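Local coordinates for protein 5-formaminoimidazole-4-carboxamide-1-(beta)-D-ribofuranosyl 5'-monophosphate synthetase (Methanocaldococcus jannaschii, PDB 2R7N) that catalyses the ATP- and formate-dependent formylation of the purine intermediate AICAR to FAICAR without folates, at residues M225-E230 against G257-V262; E200-T205 against Q297-E302; R138-Y143 against E305-E310. All blocks are in the same frame, centred on the assembly; numbering follows the deposited sequence.

Contact 1: M225-E230 against G257-V262; sequences MDKRYE and GNIPVV. With ADP (adenosine-5'-diphosphate), chain D; FAI (5-(formylamino)-1-(5-O-phosphono-beta-D-ribofuranosyl)-1H-imidazole-4-carboxamide), chain E.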
loop_
_atom_site.group_PDB
_atom_site.type_symbol
_atom_site.label_atom_id
_atom_site.label_comp_id
_atom_site.label_asym_id
_atom_site.label_seq_id
_atom_site.Cartn_x
_atom_site.Cartn_y
_atom_site.Cartn_z
ATOM N N MET A 225 10.816 -5.791 19.792
ATOM C CA MET A 225 11.957 -5.994 20.666
ATOM C C MET A 225 13.053 -5.021 20.296
ATOM O O MET A 225 13.329 -4.795 19.112
ATOM C CB MET A 225 12.512 -7.416 20.511
ATOM C CG MET A 225 11.544 -8.527 20.851
ATOM S SD MET A 225 12.424 -10.088 20.801
ATOM C CE MET A 225 11.076 -11.208 21.222
ATOM N N ASP A 226 13.689 -4.463 21.316
ATOM C CA ASP A 226 14.863 -3.646 21.124
ATOM C C ASP A 226 15.900 -4.010 22.182
ATOM O O ASP A 226 15.585 -4.572 23.233
ATOM C CB ASP A 226 14.502 -2.169 21.275
ATOM C CG ASP A 226 14.244 -1.779 22.734
ATOM O OD1 ASP A 226 13.214 -2.228 23.282
ATOM O OD2 ASP A 226 15.063 -1.025 23.327
ATOM N N LYS A 227 17.147 -3.666 21.910
ATOM C CA LYS A 227 18.134 -3.680 22.956
ATOM C C LYS A 227 18.524 -2.242 23.240
ATOM O O LYS A 227 18.616 -1.422 22.324
ATOM C CB LYS A 227 19.342 -4.529 22.579
ATOM C CG LYS A 227 20.178 -3.963 21.481
ATOM C CD LYS A 227 21.523 -4.678 21.386
ATOM C CE LYS A 227 22.452 -3.853 20.529
ATOM N NZ LYS A 227 23.840 -4.295 20.595
ATOM N N ARG A 228 18.713 -1.947 24.520
ATOM C CA ARG A 228 19.110 -0.630 24.976
ATOM C C ARG A 228 20.460 -0.225 24.434
ATOM O O ARG A 228 21.372 -1.044 24.265
ATOM C CB ARG A 228 19.201 -0.593 26.502
ATOM C CG ARG A 228 17.980 -1.118 27.194
ATOM C CD ARG A 228 16.818 -0.301 26.770
ATOM N NE ARG A 228 15.768 -0.273 27.769
ATOM C CZ ARG A 228 14.486 -0.118 27.472
ATOM N NH1 ARG A 228 14.126 -0.001 26.201
ATOM N NH2 ARG A 228 13.572 -0.094 28.440
ATOM N N TYR A 229 20.576 1.073 24.212
ATOM C CA TYR A 229 21.802 1.694 23.802
ATOM C C TYR A 229 22.077 2.727 24.887
ATOM O O TYR A 229 21.400 3.767 24.971
ATOM C CB TYR A 229 21.575 2.357 22.461
ATOM C CG TYR A 229 22.818 2.673 21.704
ATOM C CD1 TYR A 229 23.894 1.809 21.721
ATOM C CD2 TYR A 229 22.901 3.815 20.925
ATOM C CE1 TYR A 229 25.033 2.087 21.001
ATOM C CE2 TYR A 229 24.031 4.097 20.200
ATOM C CZ TYR A 229 25.096 3.230 20.252
ATOM O OH TYR A 229 26.240 3.509 19.547
ATOM N N GLU A 230 23.051 2.420 25.738
ATOM C CA GLU A 230 23.275 3.182 26.970
ATOM C C GLU A 230 24.641 3.861 27.015
ATOM O O GLU A 230 25.612 3.366 26.461
ATOM C CB GLU A 230 23.050 2.279 28.178
ATOM C CG GLU A 230 21.576 2.088 28.487
ATOM C CD GLU A 230 21.268 0.818 29.260
ATOM O OE1 GLU A 230 22.179 -0.023 29.456
ATOM O OE2 GLU A 230 20.090 0.659 29.658
ATOM N N GLY A 257 19.111 5.548 23.604
ATOM C CA GLY A 257 18.582 5.104 22.335
ATOM C C GLY A 257 18.234 3.641 22.399
ATOM O O GLY A 257 18.311 3.019 23.461
ATOM N N ASN A 258 17.839 3.095 21.258
ATOM C CA ASN A 258 17.476 1.696 21.174
ATOM C C ASN A 258 17.880 1.144 19.813
ATOM O O ASN A 258 18.018 1.887 18.844
ATOM C CB ASN A 258 15.977 1.496 21.428
ATOM C CG ASN A 258 15.483 2.240 22.670
ATOM O OD1 ASN A 258 15.281 1.638 23.723
ATOM N ND2 ASN A 258 15.296 3.559 22.549
ATOM N N ILE A 259 18.107 -0.159 19.768
ATOM C CA ILE A 259 18.571 -0.825 18.576
ATOM C C ILE A 259 17.653 -2.016 18.378
ATOM O O ILE A 259 17.309 -2.691 19.339
ATOM C CB ILE A 259 20.029 -1.290 18.740
ATOM C CG1 ILE A 259 20.972 -0.077 18.794
ATOM C CG2 ILE A 259 20.460 -2.186 17.593
ATOM C CD1 ILE A 259 22.366 -0.461 19.201
ATOM N N PRO A 260 17.205 -2.240 17.135
ATOM C CA PRO A 260 16.285 -3.336 16.867
ATOM C C PRO A 260 16.980 -4.687 16.934
ATOM O O PRO A 260 18.150 -4.802 16.591
ATOM C CB PRO A 260 15.790 -3.055 15.445
ATOM C CG PRO A 260 16.783 -2.150 14.836
ATOM C CD PRO A 260 17.528 -1.452 15.936
ATOM N N VAL A 261 16.248 -5.697 17.383
ATOM C CA VAL A 261 16.780 -7.030 17.493
ATOM C C VAL A 261 15.580 -7.955 17.404
ATOM O O VAL A 261 14.450 -7.528 17.643
ATOM C CB VAL A 261 17.514 -7.216 18.868
ATOM C CG1 VAL A 261 16.516 -7.340 20.017
ATOM C CG2 VAL A 261 18.436 -8.414 18.835
ATOM N N VAL A 262 15.824 -9.208 17.037
ATOM C CA VAL A 262 14.785 -10.221 17.019
ATOM C C VAL A 262 15.335 -11.375 17.824
ATOM O O VAL A 262 16.526 -11.618 17.817
ATOM C CB VAL A 262 14.435 -10.725 15.564
ATOM C CG1 VAL A 262 13.646 -9.678 14.785
ATOM C CG2 VAL A 262 15.689 -11.147 14.793
HETATM P PB ADP D . 15.842 0.890 33.696
HETATM O O1B ADP D . 14.574 0.546 34.451
HETATM O O2B ADP D . 16.663 1.996 34.334
HETATM O O3B ADP D . 15.638 1.048 32.199
HETATM P PA ADP D . 17.761 -0.663 35.053
HETATM O O1A ADP D . 17.271 -1.853 35.844
HETATM O O2A ADP D . 18.016 0.683 35.674
HETATM O O3A ADP D . 16.746 -0.451 33.820
HETATM O "O5'" ADP D . 19.150 -1.073 34.374
HETATM C "C5'" ADP D . 19.878 -0.080 33.676
HETATM C "C4'" ADP D . 20.733 -0.826 32.671
HETATM O "O4'" ADP D . 21.755 -1.549 33.366
HETATM C "C3'" ADP D . 19.916 -1.864 31.911
HETATM O "O3'" ADP D . 19.405 -1.340 30.683
HETATM C "C2'" ADP D . 20.890 -3.004 31.691
HETATM O "O2'" ADP D . 21.596 -2.835 30.462
HETATM C "C1'" ADP D . 21.860 -2.877 32.864
HETATM N N9 ADP D . 21.382 -3.831 33.869
HETATM C C8 ADP D . 20.341 -3.662 34.704
HETATM N N7 ADP D . 20.160 -4.768 35.476
HETATM C C5 ADP D . 21.103 -5.668 35.124
HETATM C C6 ADP D . 21.492 -7.030 35.547
HETATM N N6 ADP D . 20.817 -7.695 36.518
HETATM N N1 ADP D . 22.529 -7.607 34.912
HETATM C C2 ADP D . 23.211 -6.972 33.937
HETATM N N3 ADP D . 22.924 -5.732 33.507
HETATM C C4 ADP D . 21.894 -5.047 34.053
HETATM O OP2 FAI E . 13.090 10.929 28.004
HETATM P P FAI E . 12.604 10.881 29.551
HETATM O OP1 FAI E . 11.462 12.009 29.666
HETATM O OP3 FAI E . 13.705 11.162 30.508
HETATM O O3 FAI E . 11.926 9.462 29.787
HETATM C C4 FAI E . 11.324 9.214 31.061
HETATM C C FAI E . 11.560 7.761 31.491
HETATM O O FAI E . 11.539 7.030 30.267
HETATM C C3 FAI E . 12.947 7.527 32.124
HETATM O "O3'" FAI E . 12.750 7.043 33.459
HETATM C C2 FAI E . 13.598 6.439 31.265
HETATM O "O2'" FAI E . 14.003 5.333 32.085
HETATM C C1 FAI E . 12.473 5.959 30.355
HETATM N N FAI E . 12.941 5.883 28.962
HETATM C C5 FAI E . 13.088 6.942 28.159
HETATM N N1 FAI E . 13.509 6.534 26.960
HETATM C C3A FAI E . 13.628 5.213 27.007
HETATM C C6 FAI E . 14.096 4.400 25.811
HETATM O O5 FAI E . 14.258 4.981 24.736
HETATM N N2 FAI E . 14.314 3.092 26.015
HETATM C C7A FAI E . 13.271 4.791 28.273
HETATM N N3 FAI E . 13.227 3.532 28.727
HETATM C C8 FAI E . 12.051 2.955 29.071
HETATM O O6 FAI E . 10.914 3.463 29.033
#

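Contact 2: E200-T205 against Q297-E302; sequences EYVVGT and QSLCNE. With ADP (adenosine-5'-diphosphate), chain D.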
loop_
_atom_site.group_PDB
_atom_site.type_symbol
_atom_site.label_atom_id
_atom_site.label_comp_id
_atom_site.label_asym_id
_atom_site.label_seq_id
_atom_site.Cartn_x
_atom_site.Cartn_y
_atom_site.Cartn_z
ATOM N N GLU A 200 22.276 -9.841 41.288
ATOM C CA GLU A 200 23.058 -10.656 40.376
ATOM C C GLU A 200 23.255 -9.949 39.043
ATOM O O GLU A 200 22.296 -9.506 38.424
ATOM C CB GLU A 200 22.325 -11.967 40.126
ATOM C CG GLU A 200 22.904 -12.765 39.008
ATOM C CD GLU A 200 22.221 -14.102 38.839
ATOM O OE1 GLU A 200 21.080 -14.284 39.352
ATOM O OE2 GLU A 200 22.836 -14.964 38.176
ATOM N N TYR A 201 24.498 -9.827 38.610
ATOM C CA TYR A 201 24.774 -9.286 37.296
ATOM C C TYR A 201 24.523 -10.410 36.313
ATOM O O TYR A 201 25.281 -11.383 36.273
ATOM C CB TYR A 201 26.221 -8.794 37.188
ATOM C CG TYR A 201 26.481 -8.038 35.916
ATOM C CD1 TYR A 201 26.447 -6.651 35.889
ATOM C CD2 TYR A 201 26.731 -8.709 34.728
ATOM C CE1 TYR A 201 26.670 -5.952 34.710
ATOM C CE2 TYR A 201 26.952 -8.020 33.547
ATOM C CZ TYR A 201 26.921 -6.648 33.542
ATOM O OH TYR A 201 27.153 -5.961 32.368
ATOM N N VAL A 202 23.438 -10.309 35.549
ATOM C CA VAL A 202 23.137 -11.346 34.565
ATOM C C VAL A 202 23.918 -11.053 33.294
ATOM O O VAL A 202 23.851 -9.946 32.764
ATOM C CB VAL A 202 21.625 -11.458 34.271
ATOM C CG1 VAL A 202 21.379 -12.401 33.100
ATOM C CG2 VAL A 202 20.874 -11.933 35.514
ATOM N N VAL A 203 24.678 -12.038 32.825
ATOM C CA VAL A 203 25.527 -11.839 31.656
ATOM C C VAL A 203 24.916 -12.513 30.437
ATOM O O VAL A 203 24.887 -13.737 30.328
ATOM C CB VAL A 203 26.976 -12.348 31.884
ATOM C CG1 VAL A 203 27.834 -12.162 30.617
ATOM C CG2 VAL A 203 27.607 -11.634 33.071
ATOM N N GLY A 204 24.414 -11.698 29.521
ATOM C CA GLY A 204 23.763 -12.236 28.343
ATOM C C GLY A 204 23.279 -11.168 27.393
ATOM O O GLY A 204 23.684 -10.012 27.474
ATOM N N THR A 205 22.397 -11.566 26.491
ATOM C CA THR A 205 21.924 -10.678 25.449
ATOM C C THR A 205 20.610 -10.003 25.846
ATOM O O THR A 205 19.672 -10.662 26.279
ATOM C CB THR A 205 21.757 -11.447 24.151
ATOM O OG1 THR A 205 21.270 -12.760 24.451
ATOM C CG2 THR A 205 23.100 -11.572 23.436
ATOM N N GLN A 297 11.943 -6.195 30.198
ATOM C CA GLN A 297 13.332 -5.900 29.861
ATOM C C GLN A 297 14.217 -7.018 30.386
ATOM O O GLN A 297 14.540 -7.067 31.563
ATOM C CB GLN A 297 13.742 -4.571 30.470
ATOM C CG GLN A 297 12.840 -3.442 30.053
ATOM C CD GLN A 297 12.978 -2.236 30.937
ATOM O OE1 GLN A 297 11.994 -1.764 31.508
ATOM N NE2 GLN A 297 14.206 -1.721 31.063
ATOM N N SER A 298 14.597 -7.929 29.506
ATOM C CA SER A 298 15.234 -9.156 29.929
ATOM C C SER A 298 16.667 -9.313 29.427
ATOM O O SER A 298 17.169 -8.499 28.648
ATOM C CB SER A 298 14.397 -10.340 29.471
ATOM O OG SER A 298 14.374 -10.406 28.053
ATOM N N LEU A 299 17.322 -10.368 29.899
ATOM C CA LEU A 299 18.648 -10.725 29.437
ATOM C C LEU A 299 18.648 -12.210 29.194
ATOM O O LEU A 299 18.148 -12.989 30.006
ATOM C CB LEU A 299 19.718 -10.344 30.460
ATOM C CG LEU A 299 20.090 -8.853 30.475
ATOM C CD1 LEU A 299 20.680 -8.412 31.810
ATOM C CD2 LEU A 299 21.028 -8.521 29.325
ATOM N N CYS A 300 19.165 -12.606 28.043
ATOM C CA CYS A 300 19.161 -14.003 27.703
ATOM C C CYS A 300 20.504 -14.585 28.127
ATOM O O CYS A 300 21.543 -14.278 27.541
ATOM C CB CYS A 300 18.898 -14.192 26.203
ATOM S SG CYS A 300 18.663 -15.917 25.715
ATOM N N ASN A 301 20.503 -15.401 29.172
ATOM C CA ASN A 301 21.750 -16.042 29.545
ATOM C C ASN A 301 22.084 -17.155 28.559
ATOM O O ASN A 301 21.325 -17.399 27.618
ATOM C CB ASN A 301 21.756 -16.485 31.004
ATOM C CG ASN A 301 20.855 -17.657 31.274
ATOM O OD1 ASN A 301 20.627 -18.498 30.410
ATOM N ND2 ASN A 301 20.355 -17.738 32.505
ATOM N N GLU A 302 23.226 -17.802 28.747
ATOM C CA GLU A 302 23.712 -18.768 27.767
ATOM C C GLU A 302 22.915 -20.061 27.801
ATOM O O GLU A 302 23.045 -20.914 26.919
ATOM C CB GLU A 302 25.203 -19.050 27.965
ATOM C CG GLU A 302 25.608 -19.409 29.394
ATOM C CD GLU A 302 26.990 -20.035 29.459
ATOM O OE1 GLU A 302 27.975 -19.363 29.088
ATOM O OE2 GLU A 302 27.089 -21.207 29.878
HETATM P PB ADP D . 15.842 0.890 33.696
HETATM O O1B ADP D . 14.574 0.546 34.451
HETATM O O2B ADP D . 16.663 1.996 34.334
HETATM O O3B ADP D . 15.638 1.048 32.199
HETATM P PA ADP D . 17.761 -0.663 35.053
HETATM O O1A ADP D . 17.271 -1.853 35.844
HETATM O O2A ADP D . 18.016 0.683 35.674
HETATM O O3A ADP D . 16.746 -0.451 33.820
HETATM O "O5'" ADP D . 19.150 -1.073 34.374
HETATM C "C5'" ADP D . 19.878 -0.080 33.676
HETATM C "C4'" ADP D . 20.733 -0.826 32.671
HETATM O "O4'" ADP D . 21.755 -1.549 33.366
HETATM C "C3'" ADP D . 19.916 -1.864 31.911
HETATM O "O3'" ADP D . 19.405 -1.340 30.683
HETATM C "C2'" ADP D . 20.890 -3.004 31.691
HETATM O "O2'" ADP D . 21.596 -2.835 30.462
HETATM C "C1'" ADP D . 21.860 -2.877 32.864
HETATM N N9 ADP D . 21.382 -3.831 33.869
HETATM C C8 ADP D . 20.341 -3.662 34.704
HETATM N N7 ADP D . 20.160 -4.768 35.476
HETATM C C5 ADP D . 21.103 -5.668 35.124
HETATM C C6 ADP D . 21.492 -7.030 35.547
HETATM N N6 ADP D . 20.817 -7.695 36.518
HETATM N N1 ADP D . 22.529 -7.607 34.912
HETATM C C2 ADP D . 23.211 -6.972 33.937
HETATM N N3 ADP D . 22.924 -5.732 33.507
HETATM C C4 ADP D . 21.894 -5.047 34.053
HETATM O O HOH W 1 25.023 -16.355 30.731
#

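Contact 3: R138-Y143 against E305-E310; sequences RVPKKY and ELVVFE. With ADP (adenosine-5'-diphosphate), chain D.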
loop_
_atom_site.group_PDB
_atom_site.type_symbol
_atom_site.label_atom_id
_atom_site.label_comp_id
_atom_site.label_asym_id
_atom_site.label_seq_id
_atom_site.Cartn_x
_atom_site.Cartn_y
_atom_site.Cartn_z
ATOM N N ARG A 138 11.767 -15.493 35.800
ATOM C CA ARG A 138 13.162 -15.438 36.207
ATOM C C ARG A 138 13.604 -14.000 36.402
ATOM O O ARG A 138 13.506 -13.187 35.488
ATOM C CB ARG A 138 14.054 -16.101 35.167
ATOM C CG ARG A 138 13.753 -17.564 34.955
ATOM C CD ARG A 138 14.833 -18.203 34.121
ATOM N NE ARG A 138 14.638 -19.643 34.003
ATOM C CZ ARG A 138 14.065 -20.240 32.961
ATOM N NH1 ARG A 138 13.626 -19.514 31.935
ATOM N NH2 ARG A 138 13.943 -21.566 32.942
ATOM N N VAL A 139 14.079 -13.692 37.606
ATOM C CA VAL A 139 14.675 -12.395 37.908
ATOM C C VAL A 139 16.107 -12.608 38.406
ATOM O O VAL A 139 16.453 -13.709 38.850
ATOM C CB VAL A 139 13.835 -11.625 38.946
ATOM C CG1 VAL A 139 12.551 -11.121 38.312
ATOM C CG2 VAL A 139 13.517 -12.511 40.134
ATOM N N PRO A 140 16.964 -11.578 38.304
ATOM C CA PRO A 140 18.306 -11.762 38.876
ATOM C C PRO A 140 18.230 -11.921 40.401
ATOM O O PRO A 140 17.348 -11.341 41.026
ATOM C CB PRO A 140 19.040 -10.471 38.505
ATOM C CG PRO A 140 17.983 -9.484 38.160
ATOM C CD PRO A 140 16.775 -10.246 37.708
ATOM N N LYS A 141 19.123 -12.718 40.986
ATOM C CA LYS A 141 19.132 -12.904 42.445
ATOM C C LYS A 141 19.328 -11.578 43.160
ATOM O O LYS A 141 20.145 -10.754 42.741
ATOM C CB LYS A 141 20.216 -13.896 42.879
ATOM C CG LYS A 141 19.931 -15.330 42.475
ATOM C CD LYS A 141 20.951 -16.303 43.047
ATOM C CE LYS A 141 20.621 -17.740 42.626
ATOM N NZ LYS A 141 21.628 -18.745 43.093
ATOM N N LYS A 142 18.562 -11.363 44.223
ATOM C CA LYS A 142 18.708 -10.156 45.031
ATOM C C LYS A 142 19.749 -10.377 46.121
ATOM O O LYS A 142 19.979 -11.515 46.545
ATOM C CB LYS A 142 17.373 -9.748 45.653
ATOM C CG LYS A 142 16.252 -9.532 44.636
ATOM C CD LYS A 142 16.633 -8.487 43.586
ATOM C CE LYS A 142 15.564 -8.332 42.509
ATOM N NZ LYS A 142 15.459 -9.526 41.620
ATOM N N TYR A 143 20.380 -9.288 46.557
ATOM C CA TYR A 143 21.376 -9.334 47.630
ATOM C C TYR A 143 21.093 -8.303 48.721
ATOM O O TYR A 143 21.213 -7.086 48.504
ATOM C CB TYR A 143 22.784 -9.134 47.075
ATOM C CG TYR A 143 23.246 -10.288 46.225
ATOM C CD1 TYR A 143 23.958 -11.341 46.783
ATOM C CD2 TYR A 143 22.957 -10.332 44.861
ATOM C CE1 TYR A 143 24.375 -12.405 46.005
ATOM C CE2 TYR A 143 23.369 -11.387 44.078
ATOM C CZ TYR A 143 24.080 -12.419 44.649
ATOM O OH TYR A 143 24.491 -13.472 43.864
ATOM N N GLU A 305 17.815 -18.836 28.800
ATOM C CA GLU A 305 16.793 -18.478 29.770
ATOM C C GLU A 305 16.747 -16.984 29.819
ATOM O O GLU A 305 17.785 -16.337 29.939
ATOM C CB GLU A 305 17.134 -19.001 31.162
ATOM C CG GLU A 305 17.262 -20.514 31.256
ATOM C CD GLU A 305 18.047 -20.977 32.486
ATOM O OE1 GLU A 305 18.401 -20.141 33.359
ATOM O OE2 GLU A 305 18.313 -22.192 32.570
ATOM N N LEU A 306 15.546 -16.428 29.720
ATOM C CA LEU A 306 15.384 -14.986 29.744
ATOM C C LEU A 306 15.124 -14.525 31.161
ATOM O O LEU A 306 14.177 -14.964 31.809
ATOM C CB LEU A 306 14.224 -14.551 28.841
ATOM C CG LEU A 306 14.392 -14.605 27.320
ATOM C CD1 LEU A 306 13.024 -14.743 26.667
ATOM C CD2 LEU A 306 15.121 -13.358 26.823
ATOM N N VAL A 307 15.965 -13.620 31.631
ATOM C CA VAL A 307 15.884 -13.158 32.993
ATOM C C VAL A 307 15.465 -11.699 32.980
ATOM O O VAL A 307 16.134 -10.855 32.392
ATOM C CB VAL A 307 17.256 -13.306 33.716
ATOM C CG1 VAL A 307 17.176 -12.752 35.142
ATOM C CG2 VAL A 307 17.711 -14.768 33.718
ATOM N N VAL A 308 14.362 -11.401 33.643
ATOM C CA VAL A 308 13.794 -10.062 33.608
ATOM C C VAL A 308 14.382 -9.199 34.719
ATOM O O VAL A 308 14.174 -9.463 35.904
ATOM C CB VAL A 308 12.263 -10.130 33.778
ATOM C CG1 VAL A 308 11.640 -8.754 33.638
ATOM C CG2 VAL A 308 11.673 -11.122 32.787
ATOM N N PHE A 309 15.106 -8.161 34.332
ATOM C CA PHE A 309 15.768 -7.307 35.294
ATOM C C PHE A 309 14.982 -6.020 35.491
ATOM O O PHE A 309 15.302 -5.209 36.358
ATOM C CB PHE A 309 17.189 -6.990 34.828
ATOM C CG PHE A 309 17.249 -6.108 33.605
ATOM C CD1 PHE A 309 17.051 -4.740 33.712
ATOM C CD2 PHE A 309 17.534 -6.644 32.361
ATOM C CE1 PHE A 309 17.110 -3.925 32.601
ATOM C CE2 PHE A 309 17.590 -5.832 31.242
ATOM C CZ PHE A 309 17.375 -4.472 31.361
ATOM N N GLU A 310 13.962 -5.829 34.668
ATOM C CA GLU A 310 13.118 -4.643 34.758
ATOM C C GLU A 310 11.841 -4.871 33.956
ATOM O O GLU A 310 11.780 -5.761 33.102
ATOM C CB GLU A 310 13.869 -3.413 34.245
ATOM C CG GLU A 310 13.173 -2.082 34.482
ATOM C CD GLU A 310 13.077 -1.709 35.953
ATOM O OE1 GLU A 310 14.047 -1.960 36.704
ATOM O OE2 GLU A 310 12.030 -1.155 36.357
HETATM P PB ADP D . 15.842 0.890 33.696
HETATM O O1B ADP D . 14.574 0.546 34.451
HETATM O O2B ADP D . 16.663 1.996 34.334
HETATM O O3B ADP D . 15.638 1.048 32.199
HETATM P PA ADP D . 17.761 -0.663 35.053
HETATM O O1A ADP D . 17.271 -1.853 35.844
HETATM O O2A ADP D . 18.016 0.683 35.674
HETATM O O3A ADP D . 16.746 -0.451 33.820
HETATM O "O5'" ADP D . 19.150 -1.073 34.374
HETATM C "C5'" ADP D . 19.878 -0.080 33.676
HETATM C "C4'" ADP D . 20.733 -0.826 32.671
HETATM O "O4'" ADP D . 21.755 -1.549 33.366
HETATM C "C3'" ADP D . 19.916 -1.864 31.911
HETATM O "O3'" ADP D . 19.405 -1.340 30.683
HETATM C "C2'" ADP D . 20.890 -3.004 31.691
HETATM O "O2'" ADP D . 21.596 -2.835 30.462
HETATM C "C1'" ADP D . 21.860 -2.877 32.864
HETATM N N9 ADP D . 21.382 -3.831 33.869
HETATM C C8 ADP D . 20.341 -3.662 34.704
HETATM N N7 ADP D . 20.160 -4.768 35.476
HETATM C C5 ADP D . 21.103 -5.668 35.124
HETATM C C6 ADP D . 21.492 -7.030 35.547
HETATM N N6 ADP D . 20.817 -7.695 36.518
HETATM N N1 ADP D . 22.529 -7.607 34.912
HETATM C C2 ADP D . 23.211 -6.972 33.937
HETATM N N3 ADP D . 22.924 -5.732 33.507
HETATM C C4 ADP D . 21.894 -5.047 34.053
HETATM O O HOH W 2 12.669 -17.073 31.332
HETATM O O HOH W 3 11.222 -16.133 32.769
#

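Contact 1: M225-E230 against G257-V262
Arg228 and Asn258 lie side by side on one face of an antiparallel beta pair in the five-stranded sheet of the ATP-grasp domain; Lys227, Tyr229 and Ile259 take the other face. The backbones are joined by Lys227 N to Ile259 O at 2.8 Å, answered by Ile259 N to Lys227 O, and by Tyr229 N to Gly257 O. On the Arg228 face, the flat ends of arginine and asparagine are turned 74° from each other. Asn258 presents its amide squarely to the carboxamide of the product FAICAR (FAI): OD1 accepts from FAI N2 at 2.9 Å and ND2 donates to FAI O5 at 2.8 Å, two nearly straight bonds that fix which way round the amide sits. The guanidinium lies with one face under FAI N2, which is offset toward the rim. Its chain bends at the second torsion (chi2 -59°), curling NH1 back to the strand. There NH1 makes a salt bridge with Asp226 OD2 at 3.2 Å and a weak bond to Asn258 OD1; a donor facing both oxygens would probably ease the close approach of these two acceptors. Asp226 OD1 is held by His210, and Arg228 NH2 by Asp316, which probably helps hold the arginine beside the ligand. Two residues past Arg228, Glu230 turns to the nucleotide, its OE1 accepting from ADP O2' at 3.0 Å. Across the sheet, Ile259 crosses the Tyr229 ring in a CH-pi contact, CD1 standing 4.2 Å from the ring centroid and 28° off its normal. The Tyr229 hydroxyl bonds Asn206 N of a second subunit, and Gly257 and Asn258 pair with a strand of that subunit, carrying the sheet across the interface. Lys227 runs alongside Ile259, its CE resting 3.6 Å from Ile259 CD1.

Contact 2: E200-T205 against Q297-E302
Val202, Gly204 and Thr205 meet Leu299 and Cys300 just beyond the adenine of ADP. The run begins at Glu200, whose carbonyl O accepts from ADP N6 at 3.0 Å. Tyr201 turns its ring over the adenine edge, ADP C2 sitting above the ring centre. With an alanine in place of Tyr201, the C2 edge of the base is likely to lose its cover and be freer to shift. Val202 N donates to ADP N1 at 2.9 Å, while CG1, anti to the backbone N (chi1 172°), slides past Leu299 and touches its CB at 3.7 Å. Leu299 CD1 reaches the same ADP C2 at 3.6 Å. Val203 O is bridged by a water to Glu302 N. At Gly204 the backbone passes so close to Cys300 O, with CA at 3.1 Å, that a CB would clash with that carbonyl. Thr205 then pairs with Cys300 in antiparallel fashion: its N donates to Cys300 O at 3.0 Å, and its O accepts from Cys300 N at 2.7 Å. Its hydroxyl is engaged by Thr256 of a third subunit. Backbone recognition of the adenine by a linker running into the large sheet is the nucleotide site characteristic of ATP-grasp enzymes.

Contact 3: R138-Y143 against E305-E310
Arg138 lays its whole length against Glu305, Leu306 and Val307. CB rests 3.5 Å from Leu306 O, with Val307 CA nearby. The chain is extended from CG to NE, with CG beside the backbone N (chi1 -61°), which carries CD to within 3.8 Å of Glu305 CB. NE lies 3.9 Å from Glu305 OE1, a long salt bridge with the oxygen well out of the guanidinium plane, so charge alone links them; OE1 also accepts from Asn301 ND2. CZ sits under Glu305 CG, which lies over the centre of the guanidinium face, and the guanidinium and Glu305 carboxylate planes are 14° apart, stacked. NH1 donates to a water at 2.7 Å, which passes a bond on to Leu306 O. On the backbone, Val308 N donates to Arg138 O at 2.7 Å, joining the loop to strand 306-312, an edge of the five-stranded ATP-grasp sheet within the chain. A classic beta bulge at Phe309 and Glu310, both facing Gln297, follows; Glu310 is a predicted magnesium ligand. Pro140 CD packs on Val307 CG1 at 3.6 Å, Pro140 CG lies 3.7 Å from ADP N6, and ADP N9 lies over one face of the Phe309 ring.

From the N terminus the chain first lays down 138-143, then 200-205, then 225-230, and returns in reverse order. Contact 1 closes first, when 257-262 comes back beside 225-230; 297-302 then closes contact 2 and 305-310 closes contact 3, so the three loops sit one within another without crossing. Contacts 2 and 3 touch directly: Glu200 N probably bonds Lys141 O, and strands 292-300 and 306-312 are neighbours in the large sheet. Contact 1 lies toward the other edge of that sheet, meeting contact 2 where Arg228 approaches Gln297. Contacts 2 and 3 tie 138-143 and 200-205, which enter strand 142-143 and leave strand 197-200 of the four-stranded sheet, to the large one; all three reach ADP.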